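Local coordinates for protein KP6 killer toxin subunit alpha (Ustilago maydis virus P6, PDB 4GVB) that forms, with the non-covalently bound beta subunit, a secreted viral toxin that kills sensitive fungal cells, the alpha subunit being the partner that recognises cellular receptors, at residues 12-17 with 51-56; 16-21 with 59-64. All coordinates share one frame; numbering follows the deposited sequence.

Contact 1: 12-17 with 51-56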
loop_
_atom_site.group_PDB
_atom_site.type_symbol
_atom_site.label_atom_id
_atom_site.label_comp_id
_atom_site.label_asym_id
_atom_site.label_seq_id
_atom_site.Cartn_x
_atom_site.Cartn_y
_atom_site.Cartn_z
ATOM N N CYS A 12 -13.957 16.689 11.924
ATOM C CA CYS A 12 -14.027 15.810 10.772
ATOM C C CYS A 12 -15.377 15.104 10.786
ATOM O O CYS A 12 -16.075 15.097 11.808
ATOM C CB CYS A 12 -12.877 14.803 10.778
ATOM S SG CYS A 12 -11.255 15.564 10.968
ATOM N N LYS A 13 -15.756 14.536 9.649
ATOM C CA LYS A 13 -17.033 13.851 9.537
ATOM C C LYS A 13 -16.860 12.359 9.283
ATOM O O LYS A 13 -17.743 11.564 9.580
ATOM C CB LYS A 13 -17.887 14.498 8.447
ATOM C CG LYS A 13 -18.096 15.985 8.687
ATOM C CD LYS A 13 -19.103 16.594 7.724
ATOM C CE LYS A 13 -19.439 18.020 8.157
ATOM N NZ LYS A 13 -20.819 18.439 7.786
ATOM N N TRP A 14 -15.710 11.989 8.738
ATOM C CA TRP A 14 -15.445 10.601 8.397
ATOM C C TRP A 14 -14.058 10.194 8.871
ATOM O O TRP A 14 -13.133 11.018 8.924
ATOM C CB TRP A 14 -15.557 10.400 6.889
ATOM C CG TRP A 14 -16.889 10.765 6.317
ATOM C CD1 TRP A 14 -17.195 11.867 5.564
ATOM C CD2 TRP A 14 -18.094 10.014 6.436
ATOM N NE1 TRP A 14 -18.524 11.843 5.213
ATOM C CE2 TRP A 14 -19.098 10.714 5.739
ATOM C CE3 TRP A 14 -18.424 8.810 7.068
ATOM C CZ2 TRP A 14 -20.408 10.252 5.656
ATOM C CZ3 TRP A 14 -19.730 8.354 6.989
ATOM C CH2 TRP A 14 -20.705 9.073 6.287
ATOM N N GLU A 15 -13.919 8.919 9.229
ATOM C CA GLU A 15 -12.647 8.362 9.648
ATOM C C GLU A 15 -12.508 7.005 8.980
ATOM O O GLU A 15 -13.202 6.067 9.365
ATOM C CB GLU A 15 -12.635 8.186 11.152
ATOM C CG GLU A 15 -11.472 7.384 11.686
ATOM C CD GLU A 15 -11.515 7.315 13.182
ATOM O OE1 GLU A 15 -12.549 7.740 13.745
ATOM O OE2 GLU A 15 -10.520 6.870 13.793
ATOM N N CYS A 16 -11.633 6.899 7.978
ATOM C CA CYS A 16 -11.607 5.712 7.115
ATOM C C CYS A 16 -10.232 5.058 7.077
ATOM O O CYS A 16 -9.231 5.699 7.371
ATOM C CB CYS A 16 -12.008 6.088 5.681
ATOM S SG CYS A 16 -13.646 6.779 5.451
ATOM N N TRP A 17 -10.195 3.776 6.716
ATOM C CA TRP A 17 -8.929 3.059 6.580
ATOM C C TRP A 17 -9.020 1.871 5.631
ATOM O O TRP A 17 -10.095 1.299 5.418
ATOM C CB TRP A 17 -8.380 2.604 7.940
ATOM C CG TRP A 17 -9.272 1.674 8.712
ATOM C CD1 TRP A 17 -9.219 0.301 8.739
ATOM C CD2 TRP A 17 -10.339 2.050 9.594
ATOM N NE1 TRP A 17 -10.201 -0.190 9.564
ATOM C CE2 TRP A 17 -10.895 0.861 10.108
ATOM C CE3 TRP A 17 -10.881 3.276 9.988
ATOM C CZ2 TRP A 17 -11.964 0.865 11.002
ATOM C CZ3 TRP A 17 -11.947 3.276 10.871
ATOM C CH2 TRP A 17 -12.479 2.080 11.363
ATOM N N CYS A 51 -7.547 7.724 8.262
ATOM C CA CYS A 51 -7.628 8.936 7.447
ATOM C C CYS A 51 -8.939 9.665 7.684
ATOM O O CYS A 51 -10.014 9.114 7.460
ATOM C CB CYS A 51 -7.495 8.636 5.947
ATOM S SG CYS A 51 -7.218 10.118 4.903
ATOM N N LEU A 52 -8.828 10.921 8.104
ATOM C CA LEU A 52 -9.987 11.720 8.461
ATOM C C LEU A 52 -10.212 12.838 7.449
ATOM O O LEU A 52 -9.268 13.343 6.850
ATOM C CB LEU A 52 -9.834 12.266 9.888
ATOM C CG LEU A 52 -10.001 11.207 10.982
ATOM C CD1 LEU A 52 -8.786 10.320 11.067
ATOM C CD2 LEU A 52 -10.270 11.841 12.353
ATOM N N PHE A 53 -11.477 13.184 7.234
ATOM C CA PHE A 53 -11.833 14.321 6.412
ATOM C C PHE A 53 -13.248 14.845 6.698
ATOM O O PHE A 53 -14.124 14.124 7.212
ATOM C CB PHE A 53 -11.638 14.055 4.897
ATOM C CG PHE A 53 -11.887 12.629 4.480
ATOM C CD1 PHE A 53 -13.184 12.139 4.340
ATOM C CD2 PHE A 53 -10.819 11.773 4.222
ATOM C CE1 PHE A 53 -13.407 10.812 3.964
ATOM C CE2 PHE A 53 -11.033 10.442 3.836
ATOM C CZ PHE A 53 -12.324 9.964 3.717
ATOM N N SER A 54 -13.455 16.107 6.355
ATOM C CA SER A 54 -14.754 16.742 6.547
ATOM C C SER A 54 -15.573 16.582 5.273
ATOM O O SER A 54 -16.685 16.064 5.295
ATOM C CB SER A 54 -14.579 18.231 6.908
ATOM O OG SER A 54 -15.837 18.882 6.987
ATOM N N ASP A 55 -15.020 17.021 4.150
ATOM C CA ASP A 55 -15.662 16.749 2.876
ATOM C C ASP A 55 -15.755 15.231 2.709
ATOM O O ASP A 55 -14.952 14.485 3.267
ATOM C CB ASP A 55 -14.890 17.387 1.719
ATOM C CG ASP A 55 -15.010 18.905 1.694
ATOM O OD1 ASP A 55 -15.910 19.456 2.367
ATOM O OD2 ASP A 55 -14.219 19.547 0.981
ATOM N N ASP A 56 -16.740 14.772 1.952
ATOM C CA ASP A 56 -16.943 13.339 1.792
ATOM C C ASP A 56 -15.994 12.775 0.743
ATOM O O ASP A 56 -16.339 12.684 -0.434
ATOM C CB ASP A 56 -18.388 13.054 1.392
ATOM C CG ASP A 56 -18.704 11.580 1.406
ATOM O OD1 ASP A 56 -17.765 10.782 1.584
ATOM O OD2 ASP A 56 -19.884 11.222 1.236
#

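Contact 2: 16-21 with 59-64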
loop_
_atom_site.group_PDB
_atom_site.type_symbol
_atom_site.label_atom_id
_atom_site.label_comp_id
_atom_site.label_asym_id
_atom_site.label_seq_id
_atom_site.Cartn_x
_atom_site.Cartn_y
_atom_site.Cartn_z
ATOM N N CYS A 16 -11.633 6.899 7.978
ATOM C CA CYS A 16 -11.607 5.712 7.115
ATOM C C CYS A 16 -10.232 5.058 7.077
ATOM O O CYS A 16 -9.231 5.699 7.371
ATOM C CB CYS A 16 -12.008 6.088 5.681
ATOM S SG CYS A 16 -13.646 6.779 5.451
ATOM N N TRP A 17 -10.195 3.776 6.716
ATOM C CA TRP A 17 -8.929 3.059 6.580
ATOM C C TRP A 17 -9.020 1.871 5.631
ATOM O O TRP A 17 -10.095 1.299 5.418
ATOM C CB TRP A 17 -8.380 2.604 7.940
ATOM C CG TRP A 17 -9.272 1.674 8.712
ATOM C CD1 TRP A 17 -9.219 0.301 8.739
ATOM C CD2 TRP A 17 -10.339 2.050 9.594
ATOM N NE1 TRP A 17 -10.201 -0.190 9.564
ATOM C CE2 TRP A 17 -10.895 0.861 10.108
ATOM C CE3 TRP A 17 -10.881 3.276 9.988
ATOM C CZ2 TRP A 17 -11.964 0.865 11.002
ATOM C CZ3 TRP A 17 -11.947 3.276 10.871
ATOM C CH2 TRP A 17 -12.479 2.080 11.363
ATOM N N CYS A 18 -7.872 1.493 5.076
ATOM C CA CYS A 18 -7.785 0.304 4.236
ATOM C C CYS A 18 -7.765 -0.959 5.103
ATOM O O CYS A 18 -7.164 -0.965 6.164
ATOM C CB CYS A 18 -6.523 0.363 3.371
ATOM S SG CYS A 18 -6.496 1.746 2.208
ATOM N N THR A 19 -8.426 -2.017 4.638
ATOM C CA THR A 19 -8.440 -3.292 5.348
ATOM C C THR A 19 -8.041 -4.462 4.456
ATOM O O THR A 19 -8.419 -4.528 3.297
ATOM C CB THR A 19 -9.813 -3.584 5.984
ATOM O OG1 THR A 19 -10.816 -3.659 4.966
ATOM C CG2 THR A 19 -10.180 -2.493 6.974
ATOM N N ALA A 20 -7.250 -5.372 5.002
ATOM C CA ALA A 20 -6.861 -6.575 4.275
ATOM C C ALA A 20 -8.092 -7.432 4.042
ATOM O O ALA A 20 -8.888 -7.643 4.961
ATOM C CB ALA A 20 -5.837 -7.335 5.057
ATOM N N HIS A 21 -8.282 -7.906 2.817
ATOM C CA HIS A 21 -9.403 -8.802 2.568
ATOM C C HIS A 21 -9.238 -10.080 3.412
ATOM O O HIS A 21 -8.124 -10.440 3.792
ATOM C CB HIS A 21 -9.570 -9.100 1.072
ATOM C CG HIS A 21 -8.568 -10.069 0.519
ATOM N ND1 HIS A 21 -7.849 -9.819 -0.632
ATOM C CD2 HIS A 21 -8.184 -11.297 0.942
ATOM C CE1 HIS A 21 -7.058 -10.850 -0.889
ATOM N NE2 HIS A 21 -7.242 -11.760 0.052
ATOM N N ASN A 59 -15.350 8.077 -1.505
ATOM C CA ASN A 59 -15.255 7.412 -2.799
ATOM C C ASN A 59 -13.831 7.423 -3.324
ATOM O O ASN A 59 -13.315 6.397 -3.783
ATOM C CB ASN A 59 -16.174 8.076 -3.818
ATOM C CG ASN A 59 -16.460 7.179 -5.006
ATOM O OD1 ASN A 59 -16.697 5.972 -4.851
ATOM N ND2 ASN A 59 -16.441 7.759 -6.199
ATOM N N GLN A 60 -13.212 8.600 -3.289
ATOM C CA GLN A 60 -11.823 8.752 -3.686
ATOM C C GLN A 60 -10.929 7.833 -2.860
ATOM O O GLN A 60 -10.131 7.078 -3.409
ATOM C CB GLN A 60 -11.356 10.208 -3.531
ATOM C CG GLN A 60 -12.019 11.204 -4.485
ATOM C CD GLN A 60 -13.381 11.727 -3.990
ATOM O OE1 GLN A 60 -14.006 11.153 -3.097
ATOM N NE2 GLN A 60 -13.833 12.827 -4.583
ATOM N N PHE A 61 -11.054 7.894 -1.536
ATOM C CA PHE A 61 -10.209 7.073 -0.687
ATOM C C PHE A 61 -10.411 5.594 -1.002
ATOM O O PHE A 61 -9.454 4.798 -1.019
ATOM C CB PHE A 61 -10.477 7.365 0.794
ATOM C CG PHE A 61 -9.532 6.668 1.712
ATOM C CD1 PHE A 61 -8.221 7.087 1.812
ATOM C CD2 PHE A 61 -9.950 5.579 2.467
ATOM C CE1 PHE A 61 -7.332 6.443 2.642
ATOM C CE2 PHE A 61 -9.052 4.918 3.293
ATOM C CZ PHE A 61 -7.754 5.354 3.386
ATOM N N TYR A 62 -11.657 5.230 -1.277
ATOM C CA TYR A 62 -11.975 3.850 -1.625
ATOM C C TYR A 62 -11.204 3.388 -2.848
ATOM O O TYR A 62 -10.784 2.229 -2.927
ATOM C CB TYR A 62 -13.468 3.668 -1.899
ATOM C CG TYR A 62 -13.770 2.257 -2.396
ATOM C CD1 TYR A 62 -13.832 1.187 -1.512
ATOM C CD2 TYR A 62 -13.964 2.001 -3.746
ATOM C CE1 TYR A 62 -14.103 -0.105 -1.966
ATOM C CE2 TYR A 62 -14.225 0.717 -4.204
ATOM C CZ TYR A 62 -14.292 -0.324 -3.309
ATOM O OH TYR A 62 -14.554 -1.589 -3.769
ATOM N N SER A 63 -11.050 4.278 -3.821
ATOM C CA SER A 63 -10.383 3.905 -5.059
ATOM C C SER A 63 -8.933 3.576 -4.769
ATOM O O SER A 63 -8.343 2.720 -5.426
ATOM C CB SER A 63 -10.478 5.010 -6.110
ATOM O OG SER A 63 -9.472 5.989 -5.901
ATOM N N HIS A 64 -8.359 4.242 -3.770
ATOM C CA HIS A 64 -6.992 3.941 -3.375
ATOM C C HIS A 64 -6.908 2.574 -2.690
ATOM O O HIS A 64 -6.119 1.717 -3.109
ATOM C CB HIS A 64 -6.388 5.051 -2.495
ATOM C CG HIS A 64 -5.039 4.704 -1.951
ATOM N ND1 HIS A 64 -4.844 4.252 -0.658
ATOM C CD2 HIS A 64 -3.815 4.723 -2.527
ATOM C CE1 HIS A 64 -3.561 3.998 -0.470
ATOM N NE2 HIS A 64 -2.913 4.280 -1.591
#

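Contact 1: 12-17 with 51-56
The carbonyl oxygen of Phe53 is gripped by two successive amides, Lys13 just before the facing strand and Trp14 at its start: Lys13 N lies 3.0 Å from Phe53 O, well above the carbonyl plane, and Trp14 N lies 3.1 Å from Phe53 O, almost straight out from the C=O bond. Two residues thus face one, the signature of a classic beta bulge. Beyond it the pairing is regular, with Phe53 N bonded to Trp14 O and a reciprocal pair joining Cys16 and Cys51, where Cys16 N reaches Cys51 O at 2.8 Å. On one face, the Phe53 ring reaches back toward the facing strand: CE1 sits 3.7 Å from Trp14 CB, and CZ meets Cys16 SG at 3.9 Å, an oblique sulfur-aromatic contact. The Trp14 indole crosses the Asp56 side chain obliquely, NE1 3.8 Å from Asp56 CG, although the stronger partner of that acid is Arg58, which also makes a cation-pi contact with the indole. On the other face Leu52 and Glu15 lie side by side, and Leu52 CB touches Cys12 SG. Disulfides from Cys12 to Cys5, Cys16 to Cys74 and Cys51 to Cys35 tie this central pair of a four-stranded antiparallel sheet to the rest of the chain.

Contact 2: 16-21 with 59-64
A helix laid against one face of a disulfide-rich antiparallel sheet is the setting here, and Phe61 is the residue by which helix 59-64 reaches strand 16-19. Strand 16-19 and helix 59-64 run in nearly the same direction, 21° apart, with their axes 8.9 Å from each other at closest approach. Phe61 CG is anti to the backbone N (chi1 -173°), and the ring beyond it extends to the strand. Three of its atoms meet three consecutive residues: CD2 lies 3.9 Å from Cys16 CB, CE2 approaches Trp17 CA to 3.8 Å, and CZ stands 4.0 Å from Cys18 SG. The Trp17 backbone, CA and C, sits at the ring edge near its plane, while the Trp17 indole goes to the reverse face of the sheet and stacks on His50. The layering, helix on sheet, is that of an alpha/beta sandwich, and here it is reinforced covalently, since Cys18 is bonded to Cys65 farther along the same helix. Cys18 SG sits obliquely to the Phe61 ring, 4.8 Å from its centroid, in a sulfur-aromatic contact. The sulfur also comes near the His64 imidazole. Around Phe61, Cys51 of the neighbouring strand, Thr31 of helix 28-33 and Met72 of strand 71-76 add to the packing. Farther along, the His21 ring meets that of His69 of the beta subunit, the planes at about 70°.

Overall arrangement
Followed from the N terminus, the chain leaves helix 2-8 and enters strand 14-19, from which both contacts start. Contact 1 closes a loop of 33 residues that contains helix 28-33 and strand 43-45, bringing strand 50-53 in beside strand 14-19. The chain then turns into helix 58-67, which returns to the later part of strand 14-19 in contact 2. Because both pairs begin on the one strand and end in successive elements, in the same order, their spans cross and do not nest. They share Cys16 and Trp17, and meet directly where Cys51 CB lies 4.0 Å from Phe61 CE1. Together they tie sheet and helix into one core.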